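Local coordinates for protein caltubin, EF-hand (Lymnaea stagnalis, PDB 6VAN) that binds metal ions in EF-hand loops, here filled by strontium, and is a calcium-binding protein by name, at residues E10-I13 / R14-H18; G22-F26 / D27-N31; G79-E82 / W83-Q87. All coordinates share one frame; numbering follows the deposited sequence. Where two conformers were deposited one is given.

Overall arrangement
Contacts 1 and 2 belong to one EF-hand; contact 3 lies in another. Along the chain they come in series. Contact 1 is the end of helix 5-15 and the start of the metal loop. Contact 2 is the end of that loop, with strand 23-24 and the start of helix 26-34. Their centres are about 10 Å apart, they touch, and they share one strontium ion and water 1. Contact 3 takes up most of helix 77-87, to its end, and leads into the metal site begun by D88. Its centre is about 20 Å and 18 Å from those of contacts 1 and 2, nearest atoms about 8 Å. Metal binding is thus spread over separate helix-loop-helix units.

Contact 1 (E10-I13 / R14-H18); sequences ERFI and RWLDH. With SR (strontium ion), chain C.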
ATOM      1  N   GLU A  10       4.268   7.403  14.389  1.00 20.53           N
ATOM      2  CA  GLU A  10       5.312   6.341  14.494  1.00 24.18           C
ATOM      3  C   GLU A  10       5.381   5.588  13.161  1.00 25.85           C
ATOM      4  O   GLU A  10       6.495   5.229  12.743  1.00 26.38           O
ATOM      5  CB  GLU A  10       5.022   5.392  15.656  1.00 27.64           C
ATOM      6  CG  GLU A  10       6.153   4.416  15.957  1.00 31.34           C
ATOM      7  CD  GLU A  10       6.198   3.159  15.100  1.00 35.53           C
ATOM      8  OE1 GLU A  10       5.159   2.794  14.508  1.00 39.52           O
ATOM      9  OE2 GLU A  10       7.284   2.545  15.025  1.00 37.13           O
ATOM     10  N   ARG A  11       4.235   5.350  12.529  1.00 24.71           N
ATOM     11  CA  ARG A  11       4.122   4.656  11.219  1.00 26.35           C
ATOM     12  C   ARG A  11       4.726   5.505  10.111  1.00 24.22           C
ATOM     13  O   ARG A  11       5.393   4.929   9.217  1.00 26.28           O
ATOM     14  CB  ARG A  11       2.662   4.452  10.831  1.00 28.80           C
ATOM     15  CG  ARG A  11       1.996   3.238  11.444  1.00 32.99           C
ATOM     16  CD  ARG A  11       0.877   2.869  10.502  1.00 35.60           C
ATOM     17  NE  ARG A  11      -0.454   3.252  10.931  1.00 38.24           N
ATOM     18  CZ  ARG A  11      -1.449   3.556  10.097  1.00 40.15           C
ATOM     19  NH1 ARG A  11      -2.642   3.871  10.573  1.00 41.08           N
ATOM     20  NH2 ARG A  11      -1.250   3.550   8.788  1.00 41.06           N
ATOM     21  N   PHE A  12       4.425   6.799  10.108  1.00 21.47           N
ATOM     22  CA  PHE A  12       4.904   7.769   9.098  1.00 21.93           C
ATOM     23  C   PHE A  12       6.431   7.796   9.158  1.00 22.58           C
ATOM     24  O   PHE A  12       7.058   7.695   8.088  1.00 23.02           O
ATOM     25  CB  PHE A  12       4.287   9.154   9.305  1.00 19.47           C
ATOM     26  CG  PHE A  12       4.554  10.130   8.183  1.00 19.51           C
ATOM     27  CD1 PHE A  12       3.843  10.062   6.997  1.00 18.59           C
ATOM     28  CD2 PHE A  12       5.519  11.119   8.312  1.00 18.93           C
ATOM     29  CE1 PHE A  12       4.083  10.963   5.968  1.00 19.16           C
ATOM     30  CE2 PHE A  12       5.763  12.009   7.279  1.00 19.17           C
ATOM     31  CZ  PHE A  12       5.040  11.940   6.114  1.00 18.83           C
ATOM     32  N   ILE A  13       6.998   7.899  10.353  1.00 25.49           N
ATOM     33  CA  ILE A  13       8.479   7.868  10.579  1.00 26.84           C
ATOM     34  C   ILE A  13       9.038   6.559  10.016  1.00 29.89           C
ATOM     35  O   ILE A  13       9.927   6.625   9.138  1.00 31.89           O
ATOM     36  CB  ILE A  13       8.817   8.036  12.067  1.00 26.08           C
ATOM     37  CG1 ILE A  13       8.606   9.480  12.512  1.00 24.61           C
ATOM     38  CG2 ILE A  13      10.235   7.548  12.358  1.00 26.93           C
ATOM     39  CD1 ILE A  13       8.533   9.653  14.009  1.00 23.52           C
ATOM     40  N   ARG A  14       8.515   5.424  10.473  1.00 32.47           N
ATOM     41  CA  ARG A  14       9.097   4.078  10.221  1.00 35.18           C
ATOM     42  C   ARG A  14       9.027   3.692   8.731  1.00 33.97           C
ATOM     43  O   ARG A  14       9.909   2.909   8.301  1.00 35.17           O
ATOM     44  CB  ARG A  14       8.405   3.038  11.105  1.00 38.48           C
ATOM     45  CG  ARG A  14       9.006   1.639  11.024  1.00 41.02           C
ATOM     46  CD  ARG A  14       8.157   0.662  10.226  1.00 43.35           C
ATOM     47  NE  ARG A  14       6.747   0.823  10.548  1.00 44.48           N
ATOM     48  CZ  ARG A  14       6.164   0.434  11.684  1.00 44.66           C
ATOM     49  NH1 ARG A  14       6.863  -0.179  12.628  1.00 47.33           N
ATOM     50  NH2 ARG A  14       4.873   0.666  11.871  1.00 44.58           N
ATOM     51  N   TRP A  15       8.026   4.198   7.988  0.50 32.53           N
ATOM     52  CA  TRP A  15       7.755   3.860   6.558  0.50 31.04           C
ATOM     53  C   TRP A  15       8.288   4.947   5.615  0.50 29.00           C
ATOM     54  O   TRP A  15       9.021   4.583   4.680  0.50 27.69           O
ATOM     55  CB  TRP A  15       6.255   3.651   6.299  0.50 32.73           C
ATOM     56  CG  TRP A  15       5.685   2.366   6.816  0.50 34.70           C
ATOM     57  CD1 TRP A  15       4.412   2.161   7.260  0.50 34.44           C
ATOM     58  CD2 TRP A  15       6.362   1.101   6.949  0.50 35.63           C
ATOM     59  NE1 TRP A  15       4.247   0.863   7.658  0.50 34.98           N
ATOM     60  CE2 TRP A  15       5.426   0.187   7.480  0.50 36.25           C
ATOM     61  CE3 TRP A  15       7.660   0.652   6.676  0.50 36.61           C
ATOM     62  CZ2 TRP A  15       5.751  -1.143   7.743  0.50 36.57           C
ATOM     63  CZ3 TRP A  15       7.980  -0.660   6.941  0.50 36.99           C
ATOM     64  CH2 TRP A  15       7.035  -1.545   7.464  0.50 37.40           C
ATOM     65  N   LEU A  16       7.890   6.212   5.830  1.00 26.48           N
ATOM     66  CA  LEU A  16       7.923   7.292   4.804  1.00 24.58           C
ATOM     67  C   LEU A  16       8.900   8.434   5.140  1.00 23.74           C
ATOM     68  O   LEU A  16       9.295   9.123   4.204  1.00 23.84           O
ATOM     69  CB  LEU A  16       6.503   7.852   4.654  1.00 23.02           C
ATOM     70  CG  LEU A  16       5.492   6.930   3.977  1.00 23.18           C
ATOM     71  CD1 LEU A  16       4.118   7.574   3.946  1.00 24.34           C
ATOM     72  CD2 LEU A  16       5.933   6.570   2.561  1.00 23.28           C
ATOM     73  N   ASP A  17       9.212   8.674   6.407  1.00 24.40           N
ATOM     74  CA  ASP A  17       9.961   9.890   6.827  1.00 23.45           C
ATOM     75  C   ASP A  17      10.909   9.529   7.963  1.00 25.03           C
ATOM     76  O   ASP A  17      10.662   9.957   9.115  1.00 25.42           O
ATOM     77  CB  ASP A  17       8.994  11.020   7.200  1.00 23.58           C
ATOM     78  CG  ASP A  17       9.661  12.330   7.614  1.00 24.46           C
ATOM     79  OD1 ASP A  17      10.814  12.586   7.158  1.00 24.13           O
ATOM     80  OD2 ASP A  17       9.037  13.095   8.373  1.00 23.13           O
ATOM     81  N   HIS A  18      11.960   8.761   7.657  1.00 26.20           N
ATOM     82  CA  HIS A  18      12.884   8.193   8.669  1.00 26.96           C
ATOM     83  C   HIS A  18      13.514   9.309   9.528  1.00 23.65           C
ATOM     84  O   HIS A  18      13.848   9.009  10.690  1.00 27.41           O
ATOM     85  CB  HIS A  18      13.950   7.308   8.003  1.00 28.98           C
ATOM     86  CG  HIS A  18      13.394   6.119   7.286  1.00 33.30           C
ATOM     87  ND1 HIS A  18      13.945   5.635   6.104  1.00 34.34           N
ATOM     88  CD2 HIS A  18      12.348   5.315   7.571  1.00 34.62           C
ATOM     89  CE1 HIS A  18      13.253   4.585   5.700  1.00 36.09           C
ATOM     90  NE2 HIS A  18      12.266   4.366   6.584  1.00 36.83           N
TER
HETATM   91 SR    SR C 201      11.852  13.527   4.916  0.70 19.50          SR
HETATM   92  O   HOH W   1      12.310  15.710   3.495  1.00 32.13           O
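E10 to H18 is one continuous piece of chain in which helix 5-15 runs out. R14 N bonds to E10 O and W15 N to R11 O, the regular helical pattern. F12 O is then held by two amides, from opposite faces of its carbonyl plane: L16 N at 2.8 Å and D17 N at 2.9 Å.

Among the side chains, F12 brings the aromatic part of the contact. With CG anti to the backbone N (chi1 -171°), its ring leans along the helix end toward L16 and D17. L16 CB lies over one ring face, near the rim, and L16 CD1 is 3.9 Å from F12 CE1. D17 CB meets the ring obliquely, 3.4 Å from F12 CE2. Y66 and F62 pack on the same ring. At the outer side, E10 OE1 and R14 NH2 form a salt bridge of 3.4 Å. OE1 stands well out of the guanidinium plane, so the charges meet but no N-H points at it. OE2 lies over one face, and the two planes are 78° apart.

D17 also has CG anti to its backbone N. Its OD2 stays beside the F12 ring and accepts a hydrogen bond from G22 N, while OD1 binds strontium at 2.6 Å. A helix followed closely by a metal-binding aspartate that opens the loop is the entry side of an EF-hand.

Contact 2 (G22-F26 / D27-N31); sequences GQSTF and DEVKN. With SR (strontium ion), chain C.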
ATOM      1  N   GLY A  22       8.915  15.828   8.775  1.00 22.72           N
ATOM      2  CA  GLY A  22       7.487  16.110   8.527  1.00 23.57           C
ATOM      3  C   GLY A  22       7.085  15.860   7.081  1.00 22.53           C
ATOM      4  O   GLY A  22       5.881  15.945   6.778  1.00 21.37           O
ATOM      5  N   GLN A  23       8.052  15.595   6.195  1.00 24.01           N
ATOM      6  CA  GLN A  23       7.819  15.367   4.749  1.00 23.31           C
ATOM      7  C   GLN A  23       8.384  14.009   4.319  1.00 21.66           C
ATOM      8  O   GLN A  23       9.498  13.609   4.807  1.00 19.53           O
ATOM      9  CB  GLN A  23       8.497  16.452   3.908  1.00 25.42           C
ATOM     10  CG  GLN A  23       7.985  17.858   4.186  1.00 29.63           C
ATOM     11  CD  GLN A  23       8.173  18.758   2.991  1.00 30.20           C
ATOM     12  OE1 GLN A  23       9.163  18.669   2.275  1.00 36.05           O
ATOM     13  NE2 GLN A  23       7.207  19.634   2.761  1.00 32.40           N
ATOM     14  N   SER A  24       7.642  13.321   3.454  1.00 19.86           N
ATOM     15  CA  SER A  24       8.125  12.158   2.678  1.00 21.10           C
ATOM     16  C   SER A  24       8.336  12.634   1.247  1.00 19.06           C
ATOM     17  O   SER A  24       7.358  12.920   0.534  1.00 19.78           O
ATOM     18  CB  SER A  24       7.206  10.979   2.777  1.00 19.48           C
ATOM     19  OG  SER A  24       7.862   9.807   2.305  1.00 22.23           O
ATOM     20  N   THR A  25       9.618  12.861   0.921  1.00 23.39           N
ATOM     21  CA  THR A  25      10.081  13.290  -0.409  1.00 24.00           C
ATOM     22  C   THR A  25      10.223  12.054  -1.297  1.00 25.79           C
ATOM     23  O   THR A  25      10.133  10.922  -0.777  1.00 24.14           O
ATOM     24  CB  THR A  25      11.403  14.069  -0.320  1.00 24.65           C
ATOM     25  OG1 THR A  25      12.408  13.210   0.216  1.00 25.61           O
ATOM     26  CG2 THR A  25      11.295  15.306   0.545  1.00 23.67           C
ATOM     27  N   PHE A  26      10.462  12.289  -2.581  1.00 26.34           N
ATOM     28  CA  PHE A  26      10.493  11.269  -3.663  1.00 26.70           C
ATOM     29  C   PHE A  26      11.277  10.015  -3.252  1.00 28.68           C
ATOM     30  O   PHE A  26      10.717   8.907  -3.283  1.00 23.01           O
ATOM     31  CB  PHE A  26      11.111  11.867  -4.924  1.00 29.45           C
ATOM     32  CG  PHE A  26      11.003  10.937  -6.099  1.00 26.77           C
ATOM     33  CD1 PHE A  26       9.848  10.911  -6.864  1.00 27.89           C
ATOM     34  CD2 PHE A  26      12.027  10.062  -6.403  1.00 27.65           C
ATOM     35  CE1 PHE A  26       9.728  10.028  -7.926  1.00 27.67           C
ATOM     36  CE2 PHE A  26      11.909   9.185  -7.469  1.00 25.99           C
ATOM     37  CZ  PHE A  26      10.759   9.171  -8.224  1.00 26.12           C
ATOM     38  N   ASP A  27      12.554  10.169  -2.917  1.00 27.62           N
ATOM     39  CA  ASP A  27      13.480   9.036  -2.646  1.00 29.15           C
ATOM     40  C   ASP A  27      13.009   8.262  -1.410  1.00 26.07           C
ATOM     41  O   ASP A  27      13.291   7.062  -1.315  1.00 24.29           O
ATOM     42  CB  ASP A  27      14.925   9.519  -2.518  1.00 31.61           C
ATOM     43  CG  ASP A  27      15.560   9.824  -3.865  1.00 34.77           C
ATOM     44  OD1 ASP A  27      15.584   8.907  -4.729  1.00 37.01           O
ATOM     45  OD2 ASP A  27      15.989  10.980  -4.062  1.00 39.31           O
ATOM     46  N   GLU A  28      12.285   8.923  -0.516  1.00 24.44           N
ATOM     47  CA  GLU A  28      11.771   8.290   0.716  1.00 23.47           C
ATOM     48  C   GLU A  28      10.572   7.419   0.365  1.00 20.93           C
ATOM     49  O   GLU A  28      10.544   6.256   0.821  1.00 20.72           O
ATOM     50  CB  GLU A  28      11.372   9.359   1.705  1.00 22.69           C
ATOM     51  CG  GLU A  28      12.497  10.320   1.988  1.00 23.95           C
ATOM     52  CD  GLU A  28      12.072  11.399   2.951  1.00 22.60           C
ATOM     53  OE1 GLU A  28      11.773  12.544   2.471  1.00 23.26           O
ATOM     54  OE2 GLU A  28      12.023  11.100   4.134  1.00 24.64           O
ATOM     55  N   VAL A  29       9.674   7.943  -0.474  1.00 19.24           N
ATOM     56  CA  VAL A  29       8.473   7.179  -0.923  1.00 20.34           C
ATOM     57  C   VAL A  29       8.998   6.024  -1.775  1.00 21.20           C
ATOM     58  O   VAL A  29       8.520   4.910  -1.613  1.00 19.89           O
ATOM     59  CB  VAL A  29       7.454   8.054  -1.661  1.00 20.71           C
ATOM     60  CG1 VAL A  29       6.294   7.237  -2.225  1.00 20.90           C
ATOM     61  CG2 VAL A  29       6.929   9.163  -0.753  1.00 20.56           C
ATOM     62  N   LYS A  30      10.003   6.261  -2.618  1.00 20.65           N
ATOM     63  CA  LYS A  30      10.589   5.214  -3.503  1.00 21.67           C
ATOM     64  C   LYS A  30      11.195   4.091  -2.669  1.00 22.31           C
ATOM     65  O   LYS A  30      10.870   2.938  -2.953  1.00 21.67           O
ATOM     66  CB  LYS A  30      11.623   5.819  -4.446  1.00 22.47           C
ATOM     67  CG  LYS A  30      12.012   4.894  -5.578  1.00 23.58           C
ATOM     68  CD  LYS A  30      12.726   5.593  -6.681  1.00 25.32           C
ATOM     69  CE  LYS A  30      13.170   4.652  -7.775  1.00 26.53           C
ATOM     70  NZ  LYS A  30      13.958   5.386  -8.791  1.00 28.29           N
ATOM     71  N   ASN A  31      12.009   4.399  -1.664  1.00 20.10           N
ATOM     72  CA  ASN A  31      12.636   3.402  -0.764  1.00 21.60           C
ATOM     73  C   ASN A  31      11.542   2.624  -0.023  1.00 21.18           C
ATOM     74  O   ASN A  31      11.719   1.414   0.175  1.00 22.25           O
ATOM     75  CB  ASN A  31      13.668   4.081   0.129  1.00 23.58           C
ATOM     76  CG  ASN A  31      14.977   4.298  -0.600  1.00 25.26           C
ATOM     77  OD1 ASN A  31      15.072   4.049  -1.808  1.00 27.46           O
ATOM     78  ND2 ASN A  31      15.995   4.746   0.121  1.00 29.72           N
TER
HETATM   79 SR    SR C 201      11.852  13.527   4.916  0.70 19.50          SR
HETATM   80  O   HOH W   1      12.310  15.710   3.495  1.00 32.13           O
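T25 and E28 meet next to the strontium ion. E28 grips the metal with both carboxylate oxygens, OE1 and OE2 each at 2.6 Å. Q23 adds its backbone O at 2.4 Å, and water 1 a further oxygen. D17 and D21 supply the remaining protein ligands. E28 is the closing glutamate of the EF-hand loop, where helix 26-34 leaves it. Strand 23-24, which carries Q23, pairs with strand 60-61.

The next layer holds the E28 carboxylate in place. T25 N donates to E28 OE1 at 2.7 Å, with an N-H...O angle of 164°, and comes from above the carboxylate plane. T25 OG1 (chi1 62°) also lies very close to E28 OE1, at a distance short enough to be doubtful. E28 runs straight beyond CG, so its carboxylate spans from the helix to the metal.

Further out, the first turn of helix 26-34 sets where E28 stands. V29 N bonds to T25 O at 3.0 Å, and E28 N makes a weak bond to the same oxygen. K30 N bonds to F26 O. S24 OG lies 3.3 Å from V29 CG2 and bonds to L16 O across the loop. The extended K30 chain passes the F26 ring, K30 CD 3.8 Å from F26 CE2, on its way to a salt bridge with D42. The ring also touches D42 and V45 of helix 42-52. Losing the F26 ring to an alanine is likely to open a gap against V45 and free the K30 chain to shift.

E28 OE1 thus serves the metal and the T25 amide, with the T25 hydroxyl close by. The strontium ion and this amide would be expected to stabilise the negative charge of E28 and fix its rotation.

Contact 3 (G79-E82 / W83-Q87); sequences GANE and WFKLQ
Three backbone bonds join G79-E82 to W83-Q87 along helix 77-87. K85 N reaches N81 O at 2.8 Å with an N-H...O angle of 166°. F84 N meets A80 O at 2.9 Å, in the carbonyl plane. L86 N to E82 O is longer, at 3.1 Å. Near the helix end the Q87 side chain folds back: NE2 donates to W83 O at 3.0 Å from well above the carbonyl plane. Q87 N bonds to the same oxygen from its other face. E82 extends away from the helix with CG anti to the backbone N (chi1 179°). Its carboxylate forms salt bridges to R51 and R52, and its OE1 also stands above one face of the W83 ring, offset toward the rim.

This is the entering helix of an EF-hand. The next residue, D88, is the first strontium ligand of its loop.

N81 OD1 lies 3.8 Å from F84 CD2, with amide and ring planes 31° apart. It is also near K85 CG, whose own closest approach is to N81 O at 3.2 Å. W83 CD1 comes obliquely to G79 O, at 3.4 Å, and the same indole touches R52 and Y142. L86 CG rests 3.3 Å from E82 O, and its side chain packs on T44 and F48 of helix 42-52. The F84 ring meets that of F138, and N81 and F84 both touch L135 of helix 135-138.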
ATOM      1  N   GLY A  79      -8.367   4.170  -4.998  1.00 15.22           N
ATOM      2  CA  GLY A  79      -7.450   3.905  -3.878  1.00 14.60           C
ATOM      3  C   GLY A  79      -7.116   2.432  -3.789  1.00 14.23           C
ATOM      4  O   GLY A  79      -5.946   2.099  -3.573  1.00 15.40           O
ATOM      5  N   ALA A  80      -8.094   1.557  -3.920  1.00 12.95           N
ATOM      6  CA  ALA A  80      -7.857   0.098  -3.926  1.00 12.74           C
ATOM      7  C   ALA A  80      -6.944  -0.278  -5.101  1.00 12.51           C
ATOM      8  O   ALA A  80      -6.026  -1.076  -4.914  1.00 12.39           O
ATOM      9  CB  ALA A  80      -9.169  -0.646  -3.953  1.00 12.81           C
ATOM     10  N   ASN A  81      -7.183   0.300  -6.272  1.00 12.58           N
ATOM     11  CA  ASN A  81      -6.382  -0.005  -7.473  1.00 13.41           C
ATOM     12  C   ASN A  81      -4.919   0.380  -7.265  1.00 12.71           C
ATOM     13  O   ASN A  81      -4.036  -0.275  -7.814  1.00 13.04           O
ATOM     14  CB  ASN A  81      -7.000   0.661  -8.682  1.00 14.18           C
ATOM     15  CG  ASN A  81      -6.491   0.098  -9.978  1.00 15.43           C
ATOM     16  OD1 ASN A  81      -6.168  -1.074 -10.071  1.00 15.53           O
ATOM     17  ND2 ASN A  81      -6.483   0.925 -11.004  1.00 21.16           N
ATOM     18  N   GLU A  82      -4.662   1.447  -6.543  1.00 13.22           N
ATOM     19  CA  GLU A  82      -3.269   1.852  -6.301  1.00 13.42           C
ATOM     20  C   GLU A  82      -2.518   0.733  -5.572  1.00 11.76           C
ATOM     21  O   GLU A  82      -1.447   0.390  -5.986  1.00 12.21           O
ATOM     22  CB  GLU A  82      -3.259   3.114  -5.456  1.00 15.44           C
ATOM     23  CG  GLU A  82      -1.869   3.618  -5.120  1.00 18.24           C
ATOM     24  CD  GLU A  82      -1.913   4.944  -4.377  1.00 21.80           C
ATOM     25  OE1 GLU A  82      -2.270   4.928  -3.196  1.00 26.53           O
ATOM     26  OE2 GLU A  82      -1.620   5.957  -4.985  1.00 29.10           O
ATOM     27  N   TRP A  83      -3.105   0.167  -4.526  1.00 10.88           N
ATOM     28  CA  TRP A  83      -2.450  -0.942  -3.779  1.00 10.92           C
ATOM     29  C   TRP A  83      -2.425  -2.209  -4.642  1.00 10.58           C
ATOM     30  O   TRP A  83      -1.486  -2.968  -4.575  1.00 11.43           O
ATOM     31  CB  TRP A  83      -3.155  -1.177  -2.446  1.00 10.87           C
ATOM     32  CG  TRP A  83      -3.059   0.002  -1.536  1.00 11.48           C
ATOM     33  CD1 TRP A  83      -4.079   0.782  -1.092  1.00 11.83           C
ATOM     34  CD2 TRP A  83      -1.863   0.557  -0.983  1.00 11.38           C
ATOM     35  NE1 TRP A  83      -3.595   1.797  -0.334  1.00 12.75           N
ATOM     36  CE2 TRP A  83      -2.238   1.695  -0.254  1.00 11.51           C
ATOM     37  CE3 TRP A  83      -0.512   0.222  -1.077  1.00 11.43           C
ATOM     38  CZ2 TRP A  83      -1.293   2.467   0.437  1.00 11.81           C
ATOM     39  CZ3 TRP A  83       0.413   0.984  -0.397  1.00 11.91           C
ATOM     40  CH2 TRP A  83       0.017   2.076   0.357  1.00 12.05           C
ATOM     41  N   PHE A  84      -3.476  -2.440  -5.420  1.00  9.85           N
ATOM     42  CA  PHE A  84      -3.512  -3.583  -6.361  1.00 10.39           C
ATOM     43  C   PHE A  84      -2.288  -3.501  -7.290  1.00 10.45           C
ATOM     44  O   PHE A  84      -1.520  -4.469  -7.417  1.00 10.16           O
ATOM     45  CB  PHE A  84      -4.812  -3.549  -7.153  1.00 10.20           C
ATOM     46  CG  PHE A  84      -4.979  -4.709  -8.111  1.00 11.01           C
ATOM     47  CD1 PHE A  84      -5.390  -5.947  -7.664  1.00 11.58           C
ATOM     48  CD2 PHE A  84      -4.712  -4.548  -9.472  1.00 12.70           C
ATOM     49  CE1 PHE A  84      -5.553  -7.003  -8.553  1.00 11.93           C
ATOM     50  CE2 PHE A  84      -4.867  -5.614 -10.349  1.00 12.78           C
ATOM     51  CZ  PHE A  84      -5.278  -6.837  -9.881  1.00 13.09           C
ATOM     52  N   LYS A  85      -2.095  -2.348  -7.932  1.00 10.80           N
ATOM     53  CA  LYS A  85      -0.998  -2.164  -8.905  1.00 11.87           C
ATOM     54  C   LYS A  85       0.349  -2.321  -8.208  1.00 11.66           C
ATOM     55  O   LYS A  85       1.279  -2.890  -8.814  1.00 11.69           O
ATOM     56  CB  LYS A  85      -1.136  -0.827  -9.618  1.00 14.38           C
ATOM     57  CG  LYS A  85      -2.346  -0.818 -10.531  1.00 16.50           C
ATOM     58  CD  LYS A  85      -2.345   0.269 -11.539  1.00 20.34           C
ATOM     59  CE  LYS A  85      -2.455   1.633 -10.932  1.00 21.69           C
ATOM     60  NZ  LYS A  85      -2.519   2.656 -12.008  1.00 24.60           N
ATOM     61  N   LEU A  86       0.492  -1.834  -6.989  1.00 11.57           N
ATOM     62  CA  LEU A  86       1.800  -1.960  -6.278  1.00 11.89           C
ATOM     63  C   LEU A  86       2.088  -3.423  -5.919  1.00 11.59           C
ATOM     64  O   LEU A  86       3.260  -3.760  -5.766  1.00 12.45           O
ATOM     65  CB  LEU A  86       1.784  -1.053  -5.050  1.00 12.83           C
ATOM     66  CG  LEU A  86       1.805   0.437  -5.363  1.00 13.48           C
ATOM     67  CD1 LEU A  86       1.810   1.239  -4.091  1.00 14.81           C
ATOM     68  CD2 LEU A  86       2.983   0.821  -6.247  1.00 14.70           C
ATOM     69  N   GLN A  87       1.061  -4.253  -5.748  1.00 11.10           N
ATOM     70  CA  GLN A  87       1.232  -5.699  -5.436  1.00 10.89           C
ATOM     71  C   GLN A  87       1.355  -6.532  -6.711  1.00 11.20           C
ATOM     72  O   GLN A  87       1.742  -7.694  -6.611  1.00 11.67           O
ATOM     73  CB  GLN A  87       0.092  -6.165  -4.549  1.00 11.85           C
ATOM     74  CG  GLN A  87       0.204  -5.587  -3.145  1.00 12.17           C
ATOM     75  CD  GLN A  87      -1.000  -5.897  -2.307  1.00 13.65           C
ATOM     76  OE1 GLN A  87      -0.961  -6.703  -1.390  1.00 14.67           O
ATOM     77  NE2 GLN A  87      -2.093  -5.220  -2.623  1.00 14.83           N
TER